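Abbfa_003403 (Acinetobacter baumannii, PDB 4ZXH) is a four-domain nonribosomal peptide synthetase whose condensation, adenylation, carrier and thioesterase domains probably activate amino acids, join them on a phosphopantetheine arm and release the product. Local coordinates at residues 296-308 with 323-335. Residues are numbered along the deposited sequence; the frame is centred on the assembly and turned at random.
With PNS (4'-phosphopantetheine), chain B.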
ATOM      1  N   GLN A 296      12.528   8.448  29.335  1.00 34.27           N
ATOM      2  CA  GLN A 296      11.535   8.567  28.279  1.00 24.30           C
ATOM      3  C   GLN A 296      10.157   8.203  28.841  1.00 30.01           C
ATOM      4  O   GLN A 296       9.825   7.029  29.033  1.00 35.10           O
ATOM      5  CB  GLN A 296      11.961   7.703  27.080  1.00 30.16           C
ATOM      6  CG  GLN A 296      10.937   7.275  26.024  1.00 34.48           C
ATOM      7  CD  GLN A 296       9.815   8.250  25.769  1.00 37.23           C
ATOM      8  OE1 GLN A 296       9.960   9.461  25.927  1.00 37.67           O
ATOM      9  NE2 GLN A 296       8.686   7.717  25.319  1.00 36.96           N
ATOM     10  N   PHE A 297       9.379   9.247  29.132  1.00 28.83           N
ATOM     11  CA  PHE A 297       8.136   9.136  29.895  1.00 31.50           C
ATOM     12  C   PHE A 297       6.937   9.563  29.055  1.00 32.54           C
ATOM     13  O   PHE A 297       5.789   9.437  29.474  1.00 36.31           O
ATOM     14  CB  PHE A 297       8.199   9.992  31.164  1.00 27.96           C
ATOM     15  CG  PHE A 297       9.220   9.534  32.161  1.00 36.73           C
ATOM     16  CD1 PHE A 297       8.950   8.470  33.013  1.00 42.08           C
ATOM     17  CD2 PHE A 297      10.445  10.172  32.259  1.00 37.03           C
ATOM     18  CE1 PHE A 297       9.890   8.042  33.945  1.00 43.56           C
ATOM     19  CE2 PHE A 297      11.395   9.750  33.185  1.00 41.87           C
ATOM     20  CZ  PHE A 297      11.118   8.685  34.029  1.00 40.55           C
ATOM     21  N   VAL A 298       7.222  10.074  27.864  1.00 28.16           N
ATOM     22  CA  VAL A 298       6.205  10.577  26.959  1.00 28.18           C
ATOM     23  C   VAL A 298       5.353   9.452  26.372  1.00 30.09           C
ATOM     24  O   VAL A 298       5.890   8.497  25.837  1.00 25.40           O
ATOM     25  CB  VAL A 298       6.871  11.358  25.819  1.00 27.65           C
ATOM     26  CG1 VAL A 298       5.976  11.452  24.612  1.00 25.92           C
ATOM     27  CG2 VAL A 298       7.273  12.723  26.306  1.00 25.33           C
ATOM     28  N   ASN A 299       4.031   9.568  26.474  1.00 37.27           N
ATOM     29  CA  ASN A 299       3.119   8.575  25.905  1.00 25.43           C
ATOM     30  C   ASN A 299       2.161   9.162  24.857  1.00 29.68           C
ATOM     31  O   ASN A 299       1.533  10.195  25.068  1.00 30.71           O
ATOM     32  CB  ASN A 299       2.308   7.896  27.014  1.00 26.64           C
ATOM     33  CG  ASN A 299       1.545   6.666  26.519  1.00 47.35           C
ATOM     34  OD1 ASN A 299       2.042   5.882  25.687  1.00 48.92           O
ATOM     35  ND2 ASN A 299       0.331   6.489  27.034  1.00 43.41           N
ATOM     36  N   THR A 300       2.049   8.494  23.719  1.00 34.69           N
ATOM     37  CA  THR A 300       1.131   8.936  22.693  1.00 30.81           C
ATOM     38  C   THR A 300      -0.299   8.561  23.103  1.00 30.12           C
ATOM     39  O   THR A 300      -0.527   7.475  23.627  1.00 26.98           O
ATOM     40  CB  THR A 300       1.484   8.299  21.319  1.00 53.89           C
ATOM     41  OG1 THR A 300       2.819   8.656  20.947  1.00 52.94           O
ATOM     42  CG2 THR A 300       0.527   8.763  20.229  1.00 52.26           C
ATOM     43  N   ILE A 301      -1.255   9.465  22.895  1.00 34.31           N
ATOM     44  CA  ILE A 301      -2.657   9.058  22.900  1.00 36.12           C
ATOM     45  C   ILE A 301      -3.331   9.437  21.587  1.00 38.33           C
ATOM     46  O   ILE A 301      -3.017  10.475  21.003  1.00 37.93           O
ATOM     47  CB  ILE A 301      -3.467   9.669  24.069  1.00 30.03           C
ATOM     48  CG1 ILE A 301      -3.425  11.191  24.027  1.00 34.02           C
ATOM     49  CG2 ILE A 301      -3.001   9.124  25.400  1.00 29.01           C
ATOM     50  CD1 ILE A 301      -4.174  11.841  25.197  1.00 37.63           C
ATOM     51  N   ALA A 302      -4.253   8.586  21.129  1.00 35.70           N
ATOM     52  CA  ALA A 302      -5.016   8.846  19.910  1.00 37.39           C
ATOM     53  C   ALA A 302      -6.441   9.356  20.200  1.00 39.66           C
ATOM     54  O   ALA A 302      -7.260   8.655  20.805  1.00 39.39           O
ATOM     55  CB  ALA A 302      -5.074   7.590  19.048  1.00 31.06           C
ATOM     56  N   ILE A 303      -6.731  10.579  19.763  1.00 36.51           N
ATOM     57  CA  ILE A 303      -8.064  11.144  19.925  1.00 33.60           C
ATOM     58  C   ILE A 303      -8.856  11.010  18.634  1.00 42.05           C
ATOM     59  O   ILE A 303      -8.555  11.670  17.634  1.00 46.45           O
ATOM     60  CB  ILE A 303      -8.020  12.622  20.319  1.00 32.27           C
ATOM     61  CG1 ILE A 303      -7.083  12.851  21.505  1.00 31.34           C
ATOM     62  CG2 ILE A 303      -9.405  13.105  20.621  1.00 33.29           C
ATOM     63  CD1 ILE A 303      -7.418  12.012  22.684  1.00 31.96           C
ATOM     64  N   HIS A 304      -9.864  10.148  18.652  1.00 38.36           N
ATOM     65  CA  HIS A 304     -10.719   9.955  17.487  1.00 35.70           C
ATOM     66  C   HIS A 304     -11.994  10.773  17.673  1.00 37.81           C
ATOM     67  O   HIS A 304     -12.780  10.500  18.584  1.00 34.54           O
ATOM     68  CB  HIS A 304     -11.016   8.463  17.295  1.00 37.88           C
ATOM     69  CG  HIS A 304     -12.104   8.170  16.309  1.00 48.41           C
ATOM     70  ND1 HIS A 304     -12.920   7.064  16.420  1.00 51.62           N
ATOM     71  CD2 HIS A 304     -12.511   8.829  15.198  1.00 54.42           C
ATOM     72  CE1 HIS A 304     -13.789   7.060  15.423  1.00 53.81           C
ATOM     73  NE2 HIS A 304     -13.563   8.120  14.668  1.00 57.61           N
ATOM     74  N   MET A 305     -12.170  11.792  16.828  1.00 33.90           N
ATOM     75  CA  MET A 305     -13.339  12.679  16.865  1.00 38.07           C
ATOM     76  C   MET A 305     -14.313  12.329  15.755  1.00 42.60           C
ATOM     77  O   MET A 305     -13.913  12.113  14.617  1.00 41.92           O
ATOM     78  CB  MET A 305     -12.940  14.156  16.700  1.00 43.30           C
ATOM     79  CG  MET A 305     -12.143  14.796  17.843  1.00 45.05           C
ATOM     80  SD  MET A 305     -13.081  15.074  19.340  1.00 45.76           S
ATOM     81  CE  MET A 305     -14.564  15.817  18.651  1.00 40.05           C
ATOM     82  N   ASP A 306     -15.597  12.293  16.074  1.00 52.21           N
ATOM     83  CA  ASP A 306     -16.592  12.229  15.021  1.00 57.98           C
ATOM     84  C   ASP A 306     -17.088  13.643  14.791  1.00 57.47           C
ATOM     85  O   ASP A 306     -17.866  14.159  15.586  1.00 71.94           O
ATOM     86  CB  ASP A 306     -17.736  11.288  15.392  1.00 71.04           C
ATOM     87  CG  ASP A 306     -18.609  10.931  14.200  1.00 82.50           C
ATOM     88  OD1 ASP A 306     -18.493  11.601  13.152  1.00 91.29           O
ATOM     89  OD2 ASP A 306     -19.403   9.974  14.304  1.00 81.49           O
ATOM     90  N   ILE A 307     -16.601  14.282  13.728  1.00 52.63           N
ATOM     91  CA  ILE A 307     -17.044  15.630  13.367  1.00 52.12           C
ATOM     92  C   ILE A 307     -18.505  15.656  12.983  1.00 53.80           C
ATOM     93  O   ILE A 307     -18.946  14.867  12.146  1.00 60.12           O
ATOM     94  CB  ILE A 307     -16.274  16.219  12.177  1.00 49.44           C
ATOM     95  CG1 ILE A 307     -14.772  16.050  12.360  1.00 47.35           C
ATOM     96  CG2 ILE A 307     -16.635  17.692  11.994  1.00 49.37           C
ATOM     97  CD1 ILE A 307     -14.261  16.748  13.540  1.00 52.20           C
ATOM     98  N   ASP A 308     -19.243  16.570  13.603  1.00 49.61           N
ATOM     99  CA  ASP A 308     -20.596  16.894  13.189  1.00 56.35           C
ATOM    100  C   ASP A 308     -20.590  18.303  12.578  1.00 60.98           C
ATOM    101  O   ASP A 308     -20.535  19.293  13.305  1.00 67.20           O
ATOM    102  CB  ASP A 308     -21.537  16.803  14.394  1.00 62.68           C
ATOM    103  CG  ASP A 308     -22.972  17.181  14.066  1.00 70.58           C
ATOM    104  OD1 ASP A 308     -23.368  17.179  12.876  1.00 70.89           O
ATOM    105  OD2 ASP A 308     -23.707  17.487  15.029  1.00 76.63           O
ATOM    106  N   GLN A 323     -13.656  15.639  25.177  1.00 45.42           N
ATOM    107  CA  GLN A 323     -13.136  14.316  24.868  1.00 46.68           C
ATOM    108  C   GLN A 323     -11.657  14.268  25.221  1.00 49.25           C
ATOM    109  O   GLN A 323     -11.118  13.217  25.553  1.00 51.99           O
ATOM    110  CB  GLN A 323     -13.365  13.944  23.402  1.00 46.38           C
ATOM    111  CG  GLN A 323     -13.041  12.501  23.114  1.00 45.13           C
ATOM    112  CD  GLN A 323     -13.501  12.074  21.748  1.00 56.52           C
ATOM    113  OE1 GLN A 323     -14.556  12.507  21.275  1.00 64.40           O
ATOM    114  NE2 GLN A 323     -12.706  11.219  21.091  1.00 47.57           N
ATOM    115  N   LEU A 324     -11.004  15.420  25.168  1.00 49.19           N
ATOM    116  CA  LEU A 324      -9.627  15.517  25.613  1.00 44.33           C
ATOM    117  C   LEU A 324      -9.552  15.282  27.137  1.00 48.15           C
ATOM    118  O   LEU A 324      -8.716  14.500  27.612  1.00 42.85           O
ATOM    119  CB  LEU A 324      -9.050  16.874  25.226  1.00 38.12           C
ATOM    120  CG  LEU A 324      -7.548  17.053  25.402  1.00 45.63           C
ATOM    121  CD1 LEU A 324      -6.796  16.178  24.429  1.00 47.76           C
ATOM    122  CD2 LEU A 324      -7.152  18.511  25.240  1.00 45.50           C
ATOM    123  N   ARG A 325     -10.442  15.929  27.893  1.00 41.19           N
ATOM    124  CA  ARG A 325     -10.437  15.802  29.354  1.00 51.63           C
ATOM    125  C   ARG A 325     -10.642  14.357  29.788  1.00 54.65           C
ATOM    126  O   ARG A 325      -9.927  13.856  30.659  1.00 65.09           O
ATOM    127  CB  ARG A 325     -11.509  16.688  30.008  1.00 44.95           C
ATOM    128  CG  ARG A 325     -11.622  16.493  31.525  1.00 46.53           C
ATOM    129  CD  ARG A 325     -12.621  17.438  32.192  1.00 54.21           C
ATOM    130  NE  ARG A 325     -14.010  17.076  31.921  1.00 64.81           N
ATOM    131  CZ  ARG A 325     -14.758  16.316  32.716  1.00 72.79           C
ATOM    132  NH1 ARG A 325     -14.253  15.827  33.843  1.00 76.95           N
ATOM    133  NH2 ARG A 325     -16.016  16.042  32.387  1.00 72.60           N
ATOM    134  N   GLN A 326     -11.624  13.694  29.187  1.00 51.15           N
ATOM    135  CA  GLN A 326     -11.901  12.297  29.506  1.00 53.27           C
ATOM    136  C   GLN A 326     -10.696  11.428  29.143  1.00 56.35           C
ATOM    137  O   GLN A 326     -10.297  10.561  29.918  1.00 60.84           O
ATOM    138  CB  GLN A 326     -13.165  11.798  28.786  1.00 42.93           C
ATOM    139  CG  GLN A 326     -14.448  12.473  29.248  1.00 55.45           C
ATOM    140  CD  GLN A 326     -14.774  12.195  30.709  1.00 69.17           C
ATOM    141  OE1 GLN A 326     -14.741  11.048  31.159  1.00 79.67           O
ATOM    142  NE2 GLN A 326     -15.073  13.251  31.462  1.00 72.82           N
ATOM    143  N   SER A 327     -10.109  11.686  27.977  1.00 48.82           N
ATOM    144  CA  SER A 327      -9.012  10.868  27.487  1.00 46.03           C
ATOM    145  C   SER A 327      -7.777  10.992  28.390  1.00 47.81           C
ATOM    146  O   SER A 327      -7.042  10.022  28.566  1.00 52.99           O
ATOM    147  CB  SER A 327      -8.661  11.246  26.045  1.00 39.64           C
ATOM    148  OG  SER A 327      -9.711  10.929  25.142  1.00 38.66           O
ATOM    149  N   LEU A 328      -7.558  12.170  28.974  1.00 45.99           N
ATOM    150  CA  LEU A 328      -6.404  12.366  29.861  1.00 49.45           C
ATOM    151  C   LEU A 328      -6.551  11.582  31.173  1.00 50.75           C
ATOM    152  O   LEU A 328      -5.555  11.280  31.818  1.00 56.78           O
ATOM    153  CB  LEU A 328      -6.176  13.857  30.162  1.00 42.86           C
ATOM    154  CG  LEU A 328      -5.816  14.719  28.942  1.00 41.27           C
ATOM    155  CD1 LEU A 328      -5.713  16.187  29.287  1.00 37.60           C
ATOM    156  CD2 LEU A 328      -4.547  14.230  28.262  1.00 34.53           C
ATOM    157  N   LYS A 329      -7.782  11.248  31.558  1.00 46.06           N
ATOM    158  CA  LYS A 329      -8.010  10.344  32.695  1.00 47.85           C
ATOM    159  C   LYS A 329      -7.323   8.985  32.481  1.00 46.28           C
ATOM    160  O   LYS A 329      -6.778   8.396  33.405  1.00 51.32           O
ATOM    161  CB  LYS A 329      -9.513  10.121  32.934  1.00 46.48           C
ATOM    162  CG  LYS A 329     -10.307  11.327  33.482  1.00 48.16           C
ATOM    163  CD  LYS A 329     -11.766  10.927  33.759  1.00 53.48           C
ATOM    164  CE  LYS A 329     -12.618  12.072  34.308  1.00 64.82           C
ATOM    165  NZ  LYS A 329     -14.039  11.644  34.560  1.00 65.59           N
ATOM    166  N   HIS A 330      -7.341   8.494  31.250  1.00 43.47           N
ATOM    167  CA  HIS A 330      -6.865   7.152  30.977  1.00 47.09           C
ATOM    168  C   HIS A 330      -5.534   7.154  30.243  1.00 50.94           C
ATOM    169  O   HIS A 330      -5.269   6.273  29.421  1.00 47.36           O
ATOM    170  CB  HIS A 330      -7.908   6.396  30.163  1.00 47.16           C
ATOM    171  CG  HIS A 330      -9.274   6.445  30.761  1.00 55.91           C
ATOM    172  ND1 HIS A 330      -9.635   5.687  31.854  1.00 56.34           N
ATOM    173  CD2 HIS A 330     -10.361   7.187  30.440  1.00 57.07           C
ATOM    174  CE1 HIS A 330     -10.892   5.948  32.171  1.00 51.03           C
ATOM    175  NE2 HIS A 330     -11.355   6.854  31.328  1.00 51.61           N
ATOM    176  N   GLN A 331      -4.692   8.135  30.546  1.00 48.42           N
ATOM    177  CA  GLN A 331      -3.446   8.304  29.811  1.00 41.14           C
ATOM    178  C   GLN A 331      -2.363   7.355  30.307  1.00 39.52           C
ATOM    179  O   GLN A 331      -1.295   7.271  29.705  1.00 37.23           O
ATOM    180  CB  GLN A 331      -2.951   9.736  29.925  1.00 38.98           C
ATOM    181  CG  GLN A 331      -2.204   9.996  31.207  1.00 46.39           C
ATOM    182  CD  GLN A 331      -1.901  11.453  31.404  1.00 53.86           C
ATOM    183  OE1 GLN A 331      -2.810  12.286  31.455  1.00 47.28           O
ATOM    184  NE2 GLN A 331      -0.609  11.784  31.481  1.00 56.64           N
ATOM    185  N   LYS A 332      -2.631   6.648  31.402  1.00 36.41           N
ATOM    186  CA  LYS A 332      -1.633   5.743  31.961  1.00 42.40           C
ATOM    187  C   LYS A 332      -1.330   4.572  31.011  1.00 44.18           C
ATOM    188  O   LYS A 332      -0.207   4.062  30.990  1.00 44.47           O
ATOM    189  CB  LYS A 332      -2.069   5.227  33.350  1.00 50.77           C
ATOM    190  CG  LYS A 332      -3.447   4.541  33.454  1.00 57.83           C
ATOM    191  CD  LYS A 332      -3.861   4.443  34.939  1.00 64.49           C
ATOM    192  CE  LYS A 332      -5.158   3.665  35.187  1.00 68.81           C
ATOM    193  NZ  LYS A 332      -5.024   2.195  34.984  1.00 68.06           N
ATOM    194  N   ILE A 333      -2.324   4.171  30.220  1.00 38.32           N
ATOM    195  CA  ILE A 333      -2.167   3.088  29.254  1.00 34.29           C
ATOM    196  C   ILE A 333      -1.236   3.483  28.111  1.00 35.50           C
ATOM    197  O   ILE A 333      -1.479   4.478  27.419  1.00 33.43           O
ATOM    198  CB  ILE A 333      -3.529   2.658  28.658  1.00 35.50           C
ATOM    199  CG1 ILE A 333      -4.465   2.167  29.754  1.00 46.24           C
ATOM    200  CG2 ILE A 333      -3.337   1.562  27.650  1.00 33.81           C
ATOM    201  CD1 ILE A 333      -3.816   1.158  30.687  1.00 56.11           C
ATOM    202  N   ALA A 334      -0.179   2.694  27.908  1.00 35.95           N
ATOM    203  CA  ALA A 334       0.815   2.992  26.872  1.00 30.51           C
ATOM    204  C   ALA A 334       0.229   2.773  25.499  1.00 30.22           C
ATOM    205  O   ALA A 334      -0.604   1.879  25.311  1.00 34.60           O
ATOM    206  CB  ALA A 334       2.043   2.144  27.051  1.00 31.77           C
ATOM    207  N   PHE A 335       0.650   3.598  24.543  1.00 26.44           N
ATOM    208  CA  PHE A 335       0.123   3.511  23.193  1.00 24.81           C
ATOM    209  C   PHE A 335       0.297   2.107  22.626  1.00 33.12           C
ATOM    210  O   PHE A 335      -0.591   1.592  21.957  1.00 35.30           O
ATOM    211  CB  PHE A 335       0.799   4.528  22.286  1.00 23.88           C
ATOM    212  CG  PHE A 335       0.216   4.585  20.909  1.00 31.24           C
ATOM    213  CD1 PHE A 335      -1.096   4.975  20.721  1.00 28.75           C
ATOM    214  CD2 PHE A 335       0.978   4.255  19.803  1.00 34.49           C
ATOM    215  CE1 PHE A 335      -1.646   5.026  19.467  1.00 29.96           C
ATOM    216  CE2 PHE A 335       0.441   4.305  18.544  1.00 31.04           C
ATOM    217  CZ  PHE A 335      -0.875   4.691  18.372  1.00 32.36           C
TER
HETATM  218  O23 PNS B1401       2.564  -2.934  15.457  1.00 28.78           O
HETATM  219  P24 PNS B1401       2.991  -3.218  16.874  1.00 28.70           P
HETATM  220  O25 PNS B1401       2.109  -4.088  17.727  1.00 28.18           O
HETATM  221  O27 PNS B1401       3.090  -1.770  17.579  1.00 38.06           O
HETATM  222  C28 PNS B1401       3.900  -0.744  17.014  1.00 36.72           C
HETATM  223  C29 PNS B1401       3.851   0.473  17.920  1.00 39.68           C
HETATM  224  C30 PNS B1401       4.336  -0.009  19.288  1.00 38.81           C
HETATM  225  C31 PNS B1401       2.413   0.985  18.002  1.00 37.31           C
HETATM  226  C32 PNS B1401       4.738   1.582  17.334  1.00 36.28           C
HETATM  227  O33 PNS B1401       4.446   1.664  15.929  1.00 31.14           O
HETATM  228  C34 PNS B1401       4.496   2.900  18.045  1.00 36.04           C
HETATM  229  O35 PNS B1401       4.716   3.047  19.246  1.00 32.67           O
HETATM  230  N36 PNS B1401       4.044   3.924  17.333  1.00 29.27           N
HETATM  231  C37 PNS B1401       3.779   5.226  17.924  1.00 25.61           C
HETATM  232  C38 PNS B1401       4.666   6.245  17.210  1.00 31.38           C
HETATM  233  C39 PNS B1401       5.056   7.329  18.169  0.50 37.97           C
HETATM  234  O40 PNS B1401       5.293   7.073  19.340  0.50 45.27           O
HETATM  235  N41 PNS B1401       5.107   8.536  17.623  0.50 35.69           N
HETATM  236  C42 PNS B1401       5.451   9.785  18.259  0.50 33.92           C
HETATM  237  C43 PNS B1401       4.998  10.791  17.221  0.50 32.12           C
HETATM  238  S44 PNS B1401       3.367  11.372  17.707  0.50 61.73           S
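T300 and F335 form part of the condensation-domain tunnel that receives the phosphopantetheine arm, and their surroundings illustrate how one buried asparagine can fasten a turn to the segment just before strand 302-306. N299, its CG anti to the backbone N (chi1 -169°), turns its amide onto residues 331-335. N299 OD1 accepts a hydrogen bond from F335 N at 2.9 Å, in the carbonyl plane and on a lone pair. ND2 gives to two carbonyls of the 330-333 type I turn region: I333 O lies 2.7 Å from N299 ND2, close to the amide plane, and Q331 O receives a longer bond. Three bonds thus fix the rotation of the amide and hold the start of helix 335-342 beside that segment. Next door, T300 CG2 sits over one face of the F335 ring, a CH-pi contact 4.2 Å from its centroid. The cofactor touches the same ring, with F335 CD2 3.5 Å from PNS C37, while T300 OG1 makes a weak hydrogen bond to PNS O40. Further along, the axes of strand 302-306, paired with strand 275-279, and the last turns of helix 313-329 (323-329) approach to 9.7 Å at 147°. I301 and I303 reach across to L328 and L324, and I303 CD1 also rests on S327, whose OG bonds back to Q323 O. The Q323 side chain reaches out full length and runs alongside M305, pointing the other way; Q323 NE2 meets H304 O at 2.6 Å from above the carbonyl plane, and Q323 OE1 lies 3.5 Å from M305 SD.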